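Local coordinates for protein transcriptional regulator (PDB 4IVN) that binds the sialic acid catabolite N-acetylmannosamine 6-phosphate and acts as a transcriptional repressor of the nan operon for sialic acid catabolism, at residues Gly131-Gly136 against Asp176-Val181; Val141-Ala146 against Met158-His163; Tyr147-Ile152 against Val249-Leu254; Leu164-Ala169 against Val190-Gly195; Val204-Asn209 against Thr220-Ala225. One frame throughout, in Å; residues are numbered along the deposited sequence.

Contact 1. Residues Gly131-Gly136 against Asp176-Val181; sequences GCIGVG and DLWFAV
Gly131 lies beneath the indole of Trp178, and this is a tightly packed part of the contact. Its CA sits over the six-membered ring, offset toward the rim and 3.9 Å from the ring centroid, a CH-pi contact in which the glycine leaves room for the indole to fold back across the neighbouring strand. Ile133, on the same face of the sheet, brings CD1 obliquely to Trp178 CE3 at 3.8 Å. The indole is fixed at its far side as well, where NE1 bonds to Ser172 OG. On the other face, Cys132 SG rests against Phe179 CB at 4.2 Å. Strands 129-133 and 176-181 run parallel near the middle of the five-stranded sheet of the SIS domain, an alpha-beta-alpha sandwich. The ladder alternates from Gly131 N to Leu177 O, Phe179 N to Gly131 O, Ile133 N to Phe179 O and Val181 N to Ile133 O, the last at 2.7 Å. Beyond Gly134 the chains part and direct pairing gives way to water: one molecule donates to Val181 O (2.8 Å) and accepts from Val135 N (2.9 Å). Val135 and Gly136, both partly exposed, touch the bound N-acetylmannosamine 6-phosphate.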
# COMPACT_ATOMS: atom_id res chain seq x y z
N GLY A 131 17.60 2.57 -4.40
CA GLY A 131 17.37 2.78 -2.96
C GLY A 131 16.05 3.51 -2.80
O GLY A 131 15.79 4.51 -3.53
N CYS A 132 15.21 3.12 -1.84
CA CYS A 132 13.93 3.83 -1.67
C CYS A 132 13.81 4.31 -0.21
O CYS A 132 14.29 3.61 0.67
CB CYS A 132 12.74 2.91 -1.94
SG CYS A 132 12.84 2.18 -3.60
N ILE A 133 13.21 5.49 -0.00
CA ILE A 133 13.22 6.10 1.33
C ILE A 133 11.82 6.63 1.61
O ILE A 133 11.26 7.36 0.80
CB ILE A 133 14.27 7.26 1.49
CG1 ILE A 133 15.69 6.90 1.07
CG2 ILE A 133 14.30 7.76 2.94
CD1 ILE A 133 16.46 8.20 0.82
N GLY A 134 11.27 6.29 2.81
CA GLY A 134 10.02 6.85 3.22
C GLY A 134 9.65 6.37 4.60
O GLY A 134 10.09 5.27 5.03
N VAL A 135 8.91 7.22 5.33
CA VAL A 135 8.46 6.88 6.69
C VAL A 135 7.01 6.96 6.94
O VAL A 135 6.22 7.54 6.14
CB VAL A 135 9.20 7.73 7.77
CG1 VAL A 135 10.76 7.57 7.69
CG2 VAL A 135 8.80 9.20 7.65
N GLY A 136 6.54 6.35 8.04
CA GLY A 136 5.09 6.40 8.36
C GLY A 136 4.32 5.78 7.20
O GLY A 136 4.68 4.69 6.72
N ASP A 176 23.77 3.92 -9.25
CA ASP A 176 22.65 3.90 -8.23
C ASP A 176 21.52 4.86 -8.70
O ASP A 176 21.80 5.82 -9.39
CB ASP A 176 23.13 4.40 -6.84
CG ASP A 176 24.18 3.52 -6.25
OD1 ASP A 176 24.25 2.36 -6.73
OD2 ASP A 176 24.90 3.95 -5.28
N LEU A 177 20.30 4.69 -8.18
CA LEU A 177 19.19 5.63 -8.37
C LEU A 177 18.38 5.59 -7.04
O LEU A 177 18.21 4.52 -6.43
CB LEU A 177 18.24 5.07 -9.45
CG LEU A 177 16.79 5.65 -9.65
CD1 LEU A 177 16.99 7.04 -10.22
CD2 LEU A 177 15.98 4.90 -10.70
N TRP A 178 17.90 6.75 -6.59
CA TRP A 178 17.10 6.84 -5.32
C TRP A 178 15.70 7.31 -5.56
O TRP A 178 15.50 8.23 -6.34
CB TRP A 178 17.72 7.82 -4.36
CG TRP A 178 19.00 7.23 -3.90
CD1 TRP A 178 20.26 7.28 -4.52
CD2 TRP A 178 19.16 6.43 -2.75
NE1 TRP A 178 21.17 6.55 -3.80
CE2 TRP A 178 20.57 6.01 -2.72
CE3 TRP A 178 18.29 6.06 -1.70
CZ2 TRP A 178 21.09 5.25 -1.66
CZ3 TRP A 178 18.81 5.27 -0.66
CH2 TRP A 178 20.20 4.90 -0.64
N PHE A 179 14.73 6.72 -4.86
CA PHE A 179 13.39 7.26 -4.81
C PHE A 179 13.09 7.79 -3.40
O PHE A 179 13.34 7.10 -2.39
CB PHE A 179 12.44 6.13 -5.08
CG PHE A 179 12.29 5.85 -6.56
CD1 PHE A 179 13.14 4.96 -7.18
CD2 PHE A 179 11.32 6.50 -7.32
CE1 PHE A 179 13.02 4.66 -8.53
CE2 PHE A 179 11.22 6.21 -8.68
CZ PHE A 179 12.10 5.36 -9.28
N ALA A 180 12.63 9.02 -3.31
CA ALA A 180 12.30 9.66 -2.01
C ALA A 180 10.80 9.67 -2.03
O ALA A 180 10.23 10.35 -2.87
CB ALA A 180 12.89 11.13 -1.96
N VAL A 181 10.16 8.87 -1.16
CA VAL A 181 8.70 8.80 -1.07
C VAL A 181 8.19 9.58 0.12
O VAL A 181 8.45 9.24 1.28
CB VAL A 181 8.20 7.32 -0.92
CG1 VAL A 181 6.63 7.27 -1.01
CG2 VAL A 181 8.91 6.48 -2.02
O HOH W 1 8.34 9.70 4.03

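Contact 2. Residues Val141-Ala146 against Met158-His163; sequences VGRYLA and MFEDTH
Arg143 on helix 137-151 comes closest to Met158 on strand 156-159, their CA atoms 5.9 Å apart, where the helix of a beta-alpha-beta unit passes the edge strand that follows it. The thioether chain of Met158 packs against the helix. With CG anti to the backbone N (chi1 176°) and a bend at chi2, its SD lies 3.6 Å from Gly142 CA, a close approach to the helix backbone that the absence of a side chain on Gly142 permits. Met158 CB meets Ala146 CB one turn further on at 4.0 Å, while CG presses against Arg143 CD at 3.4 Å. Arg143 passes obliquely over this methionine, and its guanidinium has Met158 O over one face. Beyond it the arginine grips Glu160 side-on: NE bonds to OE2 and NH2 to OE1, each at 2.8 Å and each through the syn lone pair of the oxygen. The fit is not flat, since the guanidinium and carboxylate planes are turned 37° apart. Ser139 OG also bonds to Glu160 OE2, and Arg143 packs on Ile140 of the second subunit. The two-pronged salt bridge thus sits at the partly exposed margin beside the buried Met158, whose CG packs on the arginine chain, and the paired charges would probably favour an ionised Glu160.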
# COMPACT_ATOMS: atom_id res chain seq x y z
N VAL A 141 4.10 2.88 0.56
CA VAL A 141 4.33 3.17 -0.87
C VAL A 141 5.73 2.74 -1.36
O VAL A 141 5.81 2.11 -2.45
CB VAL A 141 4.03 4.67 -1.23
CG1 VAL A 141 4.31 4.96 -2.73
CG2 VAL A 141 2.57 4.95 -0.84
N GLY A 142 6.77 3.08 -0.58
CA GLY A 142 8.14 2.71 -0.87
C GLY A 142 8.32 1.17 -0.87
O GLY A 142 8.97 0.61 -1.73
N ARG A 143 7.68 0.46 0.07
CA ARG A 143 7.68 -1.00 0.04
C ARG A 143 7.01 -1.54 -1.20
O ARG A 143 7.45 -2.54 -1.74
CB ARG A 143 6.91 -1.56 1.27
CG ARG A 143 7.67 -1.49 2.62
CD ARG A 143 9.10 -2.12 2.63
NE ARG A 143 9.92 -1.83 3.87
CZ ARG A 143 11.11 -2.36 4.20
NH1 ARG A 143 11.74 -3.19 3.35
NH2 ARG A 143 11.69 -2.06 5.39
N TYR A 144 5.91 -0.95 -1.61
CA TYR A 144 5.29 -1.47 -2.85
C TYR A 144 6.22 -1.28 -4.04
O TYR A 144 6.31 -2.13 -4.91
CB TYR A 144 3.92 -0.83 -3.12
CG TYR A 144 3.16 -1.52 -4.26
CD1 TYR A 144 2.86 -2.94 -4.22
CD2 TYR A 144 2.66 -0.75 -5.33
CE1 TYR A 144 2.13 -3.54 -5.26
CE2 TYR A 144 1.93 -1.36 -6.34
CZ TYR A 144 1.68 -2.74 -6.28
OH TYR A 144 0.99 -3.28 -7.33
N LEU A 145 6.88 -0.13 -4.10
CA LEU A 145 7.87 0.09 -5.18
C LEU A 145 9.03 -0.94 -5.18
O LEU A 145 9.35 -1.51 -6.26
CB LEU A 145 8.44 1.53 -5.01
CG LEU A 145 9.51 1.97 -6.06
CD1 LEU A 145 8.97 1.79 -7.52
CD2 LEU A 145 9.77 3.46 -5.74
N ALA A 146 9.68 -1.15 -4.04
CA ALA A 146 10.74 -2.05 -4.00
C ALA A 146 10.22 -3.46 -4.38
O ALA A 146 10.91 -4.21 -5.03
CB ALA A 146 11.33 -2.10 -2.59
N MET A 158 14.18 -0.89 0.20
CA MET A 158 13.41 0.13 0.91
C MET A 158 13.99 0.34 2.34
O MET A 158 14.13 -0.61 3.10
CB MET A 158 11.95 -0.26 0.87
CG MET A 158 10.97 0.60 1.63
SD MET A 158 11.09 2.30 1.16
CE MET A 158 10.24 3.07 2.56
N PHE A 159 14.31 1.57 2.72
CA PHE A 159 14.74 1.87 4.12
C PHE A 159 13.57 2.59 4.86
O PHE A 159 13.14 3.70 4.40
CB PHE A 159 15.93 2.88 4.08
CG PHE A 159 17.18 2.40 3.38
CD1 PHE A 159 17.33 2.56 2.00
CD2 PHE A 159 18.24 1.85 4.11
CE1 PHE A 159 18.52 2.20 1.35
CE2 PHE A 159 19.38 1.43 3.46
CZ PHE A 159 19.53 1.63 2.09
N GLU A 160 13.10 2.14 6.01
CA GLU A 160 12.52 3.23 6.94
C GLU A 160 13.46 3.62 8.10
O GLU A 160 13.11 4.62 8.92
CB GLU A 160 11.10 2.94 7.52
CG GLU A 160 10.14 2.50 6.45
CD GLU A 160 10.32 1.06 6.09
OE1 GLU A 160 11.19 0.39 6.69
OE2 GLU A 160 9.58 0.60 5.22
N ASP A 161 14.59 2.84 8.22
CA ASP A 161 15.67 3.36 9.09
C ASP A 161 16.41 4.51 8.35
O ASP A 161 17.20 4.24 7.43
CB ASP A 161 16.64 2.30 9.60
CG ASP A 161 17.61 2.88 10.66
OD1 ASP A 161 18.16 2.19 11.64
OD2 ASP A 161 17.83 4.14 10.54
N THR A 162 16.15 5.74 8.74
CA THR A 162 16.64 6.94 7.97
C THR A 162 18.10 7.20 8.27
O THR A 162 18.76 7.90 7.51
CB THR A 162 15.78 8.17 8.24
OG1 THR A 162 15.56 8.23 9.63
CG2 THR A 162 14.36 8.01 7.59
N HIS A 163 18.62 6.60 9.33
CA HIS A 163 20.07 6.55 9.62
C HIS A 163 20.77 5.71 8.63
O HIS A 163 21.74 6.17 8.00
CB HIS A 163 20.29 6.07 11.04
CG HIS A 163 19.93 7.13 12.05
ND1 HIS A 163 20.84 7.68 12.89
CD2 HIS A 163 18.70 7.76 12.30
CE1 HIS A 163 20.22 8.60 13.71
NE2 HIS A 163 18.90 8.67 13.31

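Contact 3. Residues Tyr147-Ile152 against Val249-Leu254; sequences YRLIRI and VLVNSL
Arg148 and Val251 face each other between two nearly parallel helices, 137-151 and 237-257, whose short segments here run 13° apart with their axes 10.4 Å from one another. The apolar contacts centre on Val251, which points toward the opposing helix. Its CG2 meets Arg148 CB at 3.8 Å and, more loosely, Leu149 CD2; its CG1 lies 4.1 Å from Ile152 CG2. One turn later, Ile152 and Leu254 cross at about a right angle and touch through their CD1 atoms at 3.9 Å. Just where the helix ends, chi1 of Ile152 (69°) sets CG1 between the backbone N and the carbonyl carbon, and an extended chi2 (170°) carries CD1 out to Leu254.

The polar contacts belong to Arg148. Its chain curls at chi2 and chi3, and one face of the guanidinium lies over Val251, with NH2 3.6 Å from Val251 CB. At the edge of the same group, NH2 donates to Asn252 OD1 at 2.9 Å; the oxygen lies in the guanidinium plane, but the donor stands above the plane of the amide. NH1 makes a salt bridge with Asp248 and a hydrogen bond with Tyr144 OH. Within helix 137-151, Arg151 NH1 bonds to Tyr147 OH at 3.0 Å, and that hydroxyl also bonds to O3 of the bound sugar phosphate. The charge of the buried Arg148 guanidinium is probably balanced largely by Asp248, while Asn252 adds a neutral acceptor; together they tie the two helices beside a ligand pocket at the subunit interface.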
# COMPACT_ATOMS: atom_id res chain seq x y z
N TYR A 147 9.07 -3.85 -3.86
CA TYR A 147 8.45 -5.10 -4.29
C TYR A 147 8.27 -5.18 -5.77
O TYR A 147 8.67 -6.19 -6.38
CB TYR A 147 7.08 -5.37 -3.55
CG TYR A 147 6.28 -6.47 -4.22
CD1 TYR A 147 6.48 -7.81 -3.88
CD2 TYR A 147 5.36 -6.14 -5.26
CE1 TYR A 147 5.74 -8.86 -4.50
CE2 TYR A 147 4.64 -7.19 -5.89
CZ TYR A 147 4.84 -8.51 -5.49
OH TYR A 147 4.19 -9.50 -6.11
N ARG A 148 7.66 -4.16 -6.41
CA ARG A 148 7.39 -4.25 -7.81
C ARG A 148 8.75 -4.29 -8.64
O ARG A 148 8.86 -4.97 -9.70
CB ARG A 148 6.53 -3.04 -8.30
CG ARG A 148 5.07 -3.09 -7.81
CD ARG A 148 4.35 -4.34 -8.39
NE ARG A 148 4.24 -4.20 -9.84
CZ ARG A 148 3.42 -3.40 -10.52
NH1 ARG A 148 2.50 -2.64 -9.92
NH2 ARG A 148 3.54 -3.36 -11.85
N LEU A 149 9.74 -3.55 -8.15
CA LEU A 149 11.16 -3.63 -8.71
C LEU A 149 11.76 -5.01 -8.63
O LEU A 149 12.37 -5.45 -9.61
CB LEU A 149 12.13 -2.61 -8.11
CG LEU A 149 11.60 -1.17 -8.49
CD1 LEU A 149 12.27 -0.00 -7.77
CD2 LEU A 149 11.56 -0.88 -9.99
N ILE A 150 11.65 -5.66 -7.48
CA ILE A 150 12.19 -6.98 -7.29
C ILE A 150 11.48 -7.99 -8.19
O ILE A 150 12.19 -8.90 -8.69
CB ILE A 150 12.11 -7.38 -5.77
CG1 ILE A 150 13.19 -6.62 -5.03
CG2 ILE A 150 12.25 -8.94 -5.53
CD1 ILE A 150 12.95 -6.65 -3.51
N ARG A 151 10.17 -7.78 -8.48
CA ARG A 151 9.43 -8.65 -9.43
C ARG A 151 10.07 -8.62 -10.83
O ARG A 151 10.16 -9.67 -11.50
CB ARG A 151 7.95 -8.25 -9.53
CG ARG A 151 7.06 -8.66 -8.29
CD ARG A 151 7.21 -10.09 -7.78
NE ARG A 151 6.90 -11.09 -8.84
CZ ARG A 151 5.68 -11.36 -9.32
NH1 ARG A 151 4.58 -10.85 -8.77
NH2 ARG A 151 5.56 -12.21 -10.34
N ILE A 152 10.51 -7.43 -11.25
CA ILE A 152 11.27 -7.29 -12.53
C ILE A 152 12.76 -7.52 -12.47
O ILE A 152 13.47 -7.33 -13.48
CB ILE A 152 10.90 -6.01 -13.27
CG1 ILE A 152 11.38 -4.72 -12.55
CG2 ILE A 152 9.39 -6.08 -13.48
CD1 ILE A 152 11.21 -3.50 -13.46
N VAL A 249 2.08 2.56 -12.64
CA VAL A 249 2.35 3.11 -13.96
C VAL A 249 3.84 3.14 -14.28
O VAL A 249 4.26 2.76 -15.38
CB VAL A 249 1.71 4.51 -14.10
CG1 VAL A 249 2.04 5.08 -15.45
CG2 VAL A 249 0.18 4.45 -13.91
N LEU A 250 4.67 3.41 -13.28
CA LEU A 250 6.09 3.35 -13.54
C LEU A 250 6.47 1.97 -14.01
O LEU A 250 7.14 1.84 -15.00
CB LEU A 250 6.90 3.81 -12.28
CG LEU A 250 8.41 3.69 -12.36
CD1 LEU A 250 9.06 4.41 -13.58
CD2 LEU A 250 9.10 4.12 -11.03
N VAL A 251 6.13 0.92 -13.25
CA VAL A 251 6.62 -0.43 -13.52
C VAL A 251 5.90 -0.98 -14.73
O VAL A 251 6.52 -1.62 -15.55
CB VAL A 251 6.52 -1.36 -12.27
CG1 VAL A 251 7.06 -2.77 -12.57
CG2 VAL A 251 7.33 -0.65 -11.17
N ASN A 252 4.63 -0.66 -14.88
CA ASN A 252 3.98 -1.07 -16.13
C ASN A 252 4.57 -0.46 -17.43
O ASN A 252 4.58 -1.13 -18.47
CB ASN A 252 2.48 -0.84 -16.07
CG ASN A 252 1.81 -1.72 -14.99
OD1 ASN A 252 2.44 -2.65 -14.47
ND2 ASN A 252 0.60 -1.38 -14.61
N SER A 253 4.99 0.82 -17.38
CA SER A 253 5.73 1.41 -18.51
C SER A 253 6.99 0.70 -18.78
O SER A 253 7.29 0.40 -19.95
CB SER A 253 6.03 2.88 -18.33
OG SER A 253 4.85 3.47 -17.96
N LEU A 254 7.74 0.39 -17.71
CA LEU A 254 8.97 -0.39 -17.87
C LEU A 254 8.68 -1.71 -18.62
O LEU A 254 9.41 -2.08 -19.57
CB LEU A 254 9.63 -0.70 -16.52
CG LEU A 254 10.57 0.34 -15.93
CD1 LEU A 254 10.58 0.20 -14.40
CD2 LEU A 254 11.95 0.31 -16.62

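Contact 4. Residues Leu164-Ala169 against Val190-Gly195; sequences LAAMSA and VIHAAG
Ala193 of helix 188-199 is set against the backbone of helix 162-170, its CB 3.7 Å from Ala166 N and 4.0 Å from Ala165 CB. The two helices lie on one side of the parallel sheet of the SIS domain's alpha-beta-alpha sandwich and run almost parallel, their segment axes 13° apart and only 8.3 Å from each other at closest approach. Such a short separation is possible because the meeting surfaces are built almost wholly of alanine: Ala166 and Ala193 bring their CA atoms to within 4.3 Å. No hydrogen bond crosses between the segments, so the fit rests on van der Waals contact between methyl groups and main chain.

Around this centre, the exposed margin is closed by His192. Its CG stands anti to the backbone N (chi1 175°), and the ring leans toward the neighbouring helix, where CD2 approaches Ala166 CB obliquely at 4.2 Å. The inward side turns to the sheet instead. Ile133 of strand 129-133 packs against both Ala165 and Ala193 from the sheet side, and Trp178 of strand 176-181 lies against Ala169 and Ser168. Phe159 on the edge strand touches Leu164, Ala165 and Ser168. The start of helix 162-170 is held by Asp161, whose carboxylate OD2 accepts from Leu164 N. One turn along that helix from Ala165, the CB of Ala169 rests 3.5 Å from Ala193 O.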
# COMPACT_ATOMS: atom_id res chain seq x y z
N LEU A 164 20.23 4.50 8.40
CA LEU A 164 20.82 3.60 7.40
C LEU A 164 20.69 4.21 6.01
O LEU A 164 21.65 4.13 5.18
CB LEU A 164 20.16 2.23 7.44
CG LEU A 164 20.60 1.29 8.59
CD1 LEU A 164 19.94 -0.09 8.40
CD2 LEU A 164 22.11 1.11 8.61
N ALA A 165 19.52 4.79 5.76
CA ALA A 165 19.25 5.36 4.40
C ALA A 165 20.29 6.51 4.18
O ALA A 165 20.89 6.64 3.08
CB ALA A 165 17.84 5.96 4.35
N ALA A 166 20.48 7.35 5.21
CA ALA A 166 21.57 8.42 5.11
C ALA A 166 22.94 7.81 4.83
O ALA A 166 23.70 8.34 3.99
CB ALA A 166 21.65 9.33 6.32
N MET A 167 23.34 6.76 5.59
CA MET A 167 24.63 6.16 5.36
C MET A 167 24.80 5.58 3.96
O MET A 167 25.84 5.88 3.29
CB MET A 167 24.99 5.13 6.48
CG MET A 167 24.95 5.82 7.86
SD MET A 167 25.38 4.44 8.95
CE MET A 167 25.71 5.39 10.44
N SER A 168 23.79 4.86 3.45
CA SER A 168 23.86 4.35 2.04
C SER A 168 23.92 5.45 1.00
O SER A 168 24.73 5.40 0.08
CB SER A 168 22.66 3.43 1.66
OG SER A 168 23.05 2.18 2.11
N ALA A 169 23.08 6.45 1.17
CA ALA A 169 23.05 7.57 0.19
C ALA A 169 24.40 8.28 0.20
O ALA A 169 24.87 8.74 -0.85
CB ALA A 169 21.94 8.58 0.52
N VAL A 190 13.88 12.11 5.97
CA VAL A 190 13.75 11.62 4.58
C VAL A 190 14.48 12.58 3.65
O VAL A 190 15.24 12.11 2.78
CB VAL A 190 12.27 11.50 4.18
CG1 VAL A 190 12.11 11.21 2.69
CG2 VAL A 190 11.71 10.29 4.97
N ILE A 191 14.19 13.89 3.74
CA ILE A 191 14.89 14.96 2.92
C ILE A 191 16.37 14.88 3.05
O ILE A 191 17.09 15.08 2.08
CB ILE A 191 14.56 16.36 3.50
CG1 ILE A 191 13.13 16.75 3.20
CG2 ILE A 191 15.51 17.47 2.99
CD1 ILE A 191 12.91 18.12 3.91
N HIS A 192 16.85 14.62 4.29
CA HIS A 192 18.27 14.65 4.55
C HIS A 192 18.96 13.51 3.79
O HIS A 192 19.99 13.70 3.12
CB HIS A 192 18.52 14.57 6.05
CG HIS A 192 19.98 14.47 6.39
ND1 HIS A 192 20.87 15.52 6.19
CD2 HIS A 192 20.73 13.39 6.90
CE1 HIS A 192 22.09 15.12 6.53
NE2 HIS A 192 22.00 13.82 6.97
N ALA A 193 18.38 12.31 3.86
CA ALA A 193 18.93 11.21 3.15
C ALA A 193 18.81 11.46 1.63
O ALA A 193 19.82 11.28 0.88
CB ALA A 193 18.26 9.86 3.60
N ALA A 194 17.66 11.95 1.14
CA ALA A 194 17.57 12.15 -0.32
C ALA A 194 18.62 13.17 -0.77
O ALA A 194 19.28 13.01 -1.83
CB ALA A 194 16.15 12.61 -0.77
N GLY A 195 18.77 14.21 0.03
CA GLY A 195 19.75 15.32 -0.15
C GLY A 195 21.18 14.85 -0.25
O GLY A 195 21.98 15.38 -1.05

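Contact 5. Residues Val204-Asn209 against Thr220-Ala225; sequences VVSLTN and TEMLVA
Met222 lies across Ser206 and Thr208 on one face of a parallel strand pair, 204-208 with 221-224, at the edge of the SIS domain's alpha-beta-alpha sandwich. Along its side chain, CB sits 4.1 Å from Ser206 O, and CG moves over the neighbouring strand to Ser206 CB at 3.8 Å. A bend at chi2 (-138°) carries SD onward to Thr208 OG1 at 4.0 Å. At the tip, CE settles between two residues, 3.7 Å from Ser206 CB and slightly farther from Thr208 CG2, so that the thioether crosses the threonine at about a right angle. The hydroxyls beside it bond outside the pair, Ser206 OG to Ser219 OG and Thr208 OG1 to Ile210 O.

On the opposite face, Leu207 and Leu223 lie side by side and point the same way, Leu207 CD2 meeting Leu223 CB at 3.8 Å. Helix 237-257 covers them, Val247 touching Leu207 and Leu246 touching Leu223. Glu221, also on this face, turns its carboxylate away to a salt bridge with Arg119.

The main-chain ladder zips from Ser206 N to Glu221 O, Leu223 N to Ser206 O, Thr208 N to Leu223 O and Ala225 N to Thr208 O. At its start Thr220 pairs with Val204 twice: its N donates to Val204 O, which also takes a weak bond from Glu221 N, and its OG1 accepts from Val204 N at 3.0 Å, a side chain continuing the ladder. Just past the strands a water donates to Asn209 O and, at 2.7 Å, to Ala225 O.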
# COMPACT_ATOMS: atom_id res chain seq x y z
N VAL A 204 17.81 11.35 -8.15
CA VAL A 204 16.82 11.17 -7.08
C VAL A 204 15.50 11.42 -7.71
O VAL A 204 15.34 12.51 -8.28
CB VAL A 204 17.06 12.17 -5.91
CG1 VAL A 204 15.93 12.09 -4.83
CG2 VAL A 204 18.43 11.97 -5.27
N VAL A 205 14.55 10.52 -7.56
CA VAL A 205 13.18 10.70 -8.12
C VAL A 205 12.24 10.82 -6.89
O VAL A 205 12.24 9.94 -6.04
CB VAL A 205 12.72 9.47 -8.95
CG1 VAL A 205 11.25 9.57 -9.42
CG2 VAL A 205 13.63 9.34 -10.21
N SER A 206 11.43 11.87 -6.81
CA SER A 206 10.53 12.01 -5.68
C SER A 206 9.14 11.59 -6.07
O SER A 206 8.67 11.94 -7.16
CB SER A 206 10.47 13.47 -5.24
OG SER A 206 11.69 13.66 -4.59
N LEU A 207 8.49 10.86 -5.16
CA LEU A 207 7.08 10.53 -5.35
C LEU A 207 6.27 11.18 -4.27
O LEU A 207 6.36 10.75 -3.13
CB LEU A 207 6.88 9.05 -5.23
CG LEU A 207 7.60 8.12 -6.21
CD1 LEU A 207 7.03 6.70 -6.07
CD2 LEU A 207 7.42 8.58 -7.68
N THR A 208 5.49 12.24 -4.59
CA THR A 208 4.88 13.07 -3.51
C THR A 208 3.46 13.35 -3.92
O THR A 208 2.97 12.82 -4.93
CB THR A 208 5.53 14.50 -3.47
OG1 THR A 208 5.14 15.17 -4.70
CG2 THR A 208 6.96 14.37 -3.49
N ASN A 209 2.77 14.17 -3.12
CA ASN A 209 1.44 14.63 -3.47
C ASN A 209 1.41 16.15 -3.44
O ASN A 209 0.36 16.74 -3.26
CB ASN A 209 0.39 14.11 -2.40
CG ASN A 209 0.24 12.60 -2.40
OD1 ASN A 209 -0.83 12.08 -2.77
ND2 ASN A 209 1.21 11.90 -1.90
N THR A 220 15.83 14.97 -9.02
CA THR A 220 16.18 14.98 -10.45
C THR A 220 14.87 14.98 -11.24
O THR A 220 14.78 15.58 -12.28
CB THR A 220 17.11 13.80 -10.84
OG1 THR A 220 18.21 13.72 -9.91
CG2 THR A 220 17.76 13.93 -12.23
N GLU A 221 13.89 14.19 -10.78
CA GLU A 221 12.58 14.10 -11.37
C GLU A 221 11.50 14.02 -10.27
O GLU A 221 11.83 13.64 -9.14
CB GLU A 221 12.44 12.78 -12.18
CG GLU A 221 13.58 12.48 -13.20
CD GLU A 221 13.57 13.29 -14.52
OE1 GLU A 221 12.61 14.11 -14.72
OE2 GLU A 221 14.53 13.08 -15.38
N MET A 222 10.24 14.29 -10.59
CA MET A 222 9.19 14.14 -9.57
C MET A 222 7.95 13.55 -10.23
O MET A 222 7.66 13.88 -11.35
CB MET A 222 8.72 15.53 -9.08
CG MET A 222 9.41 16.08 -7.85
SD MET A 222 8.21 16.88 -6.71
CE MET A 222 9.24 16.96 -5.23
N LEU A 223 7.22 12.70 -9.53
CA LEU A 223 5.88 12.30 -10.02
C LEU A 223 5.00 12.74 -8.86
O LEU A 223 5.39 12.57 -7.74
CB LEU A 223 5.78 10.81 -10.26
CG LEU A 223 6.49 10.25 -11.49
CD1 LEU A 223 6.13 8.80 -11.72
CD2 LEU A 223 6.22 11.09 -12.75
N VAL A 224 3.88 13.39 -9.17
CA VAL A 224 3.01 14.00 -8.18
C VAL A 224 1.65 13.35 -8.21
O VAL A 224 0.98 13.37 -9.20
CB VAL A 224 2.91 15.53 -8.46
CG1 VAL A 224 1.84 16.20 -7.57
CG2 VAL A 224 4.31 16.14 -8.28
N ALA A 225 1.22 12.78 -7.10
CA ALA A 225 -0.14 12.18 -6.98
C ALA A 225 -1.10 13.27 -6.46
O ALA A 225 -0.64 14.22 -5.78
CB ALA A 225 -0.03 11.00 -5.92
O HOH W 2 -1.44 16.85 -5.73

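All five contacts are largely buried. Contacts 1 and 5, nearest the chain's centre, are backbone ladders of one sheet, joined where strand 176-181 pairs with strand 204-208; contact 5 reaches an edge strand. Contact 4 packs on one face through Ile133 and Trp178, while helix 137-151, shared by contacts 2 and 3, lies on the other and meets Phe179 through Leu145. Contacts 2 and 4 have partly open margins, at Arg143 and Glu160 and at His192. Chemistry follows place: main-chain bonds in the strand pairs, alanine methyls without a hydrogen bond in contact 4, and, in contacts 2 and 3, both touching the second subunit, arginines laid over Met158 and Val251. Contacts 3 and 4 lie farthest apart.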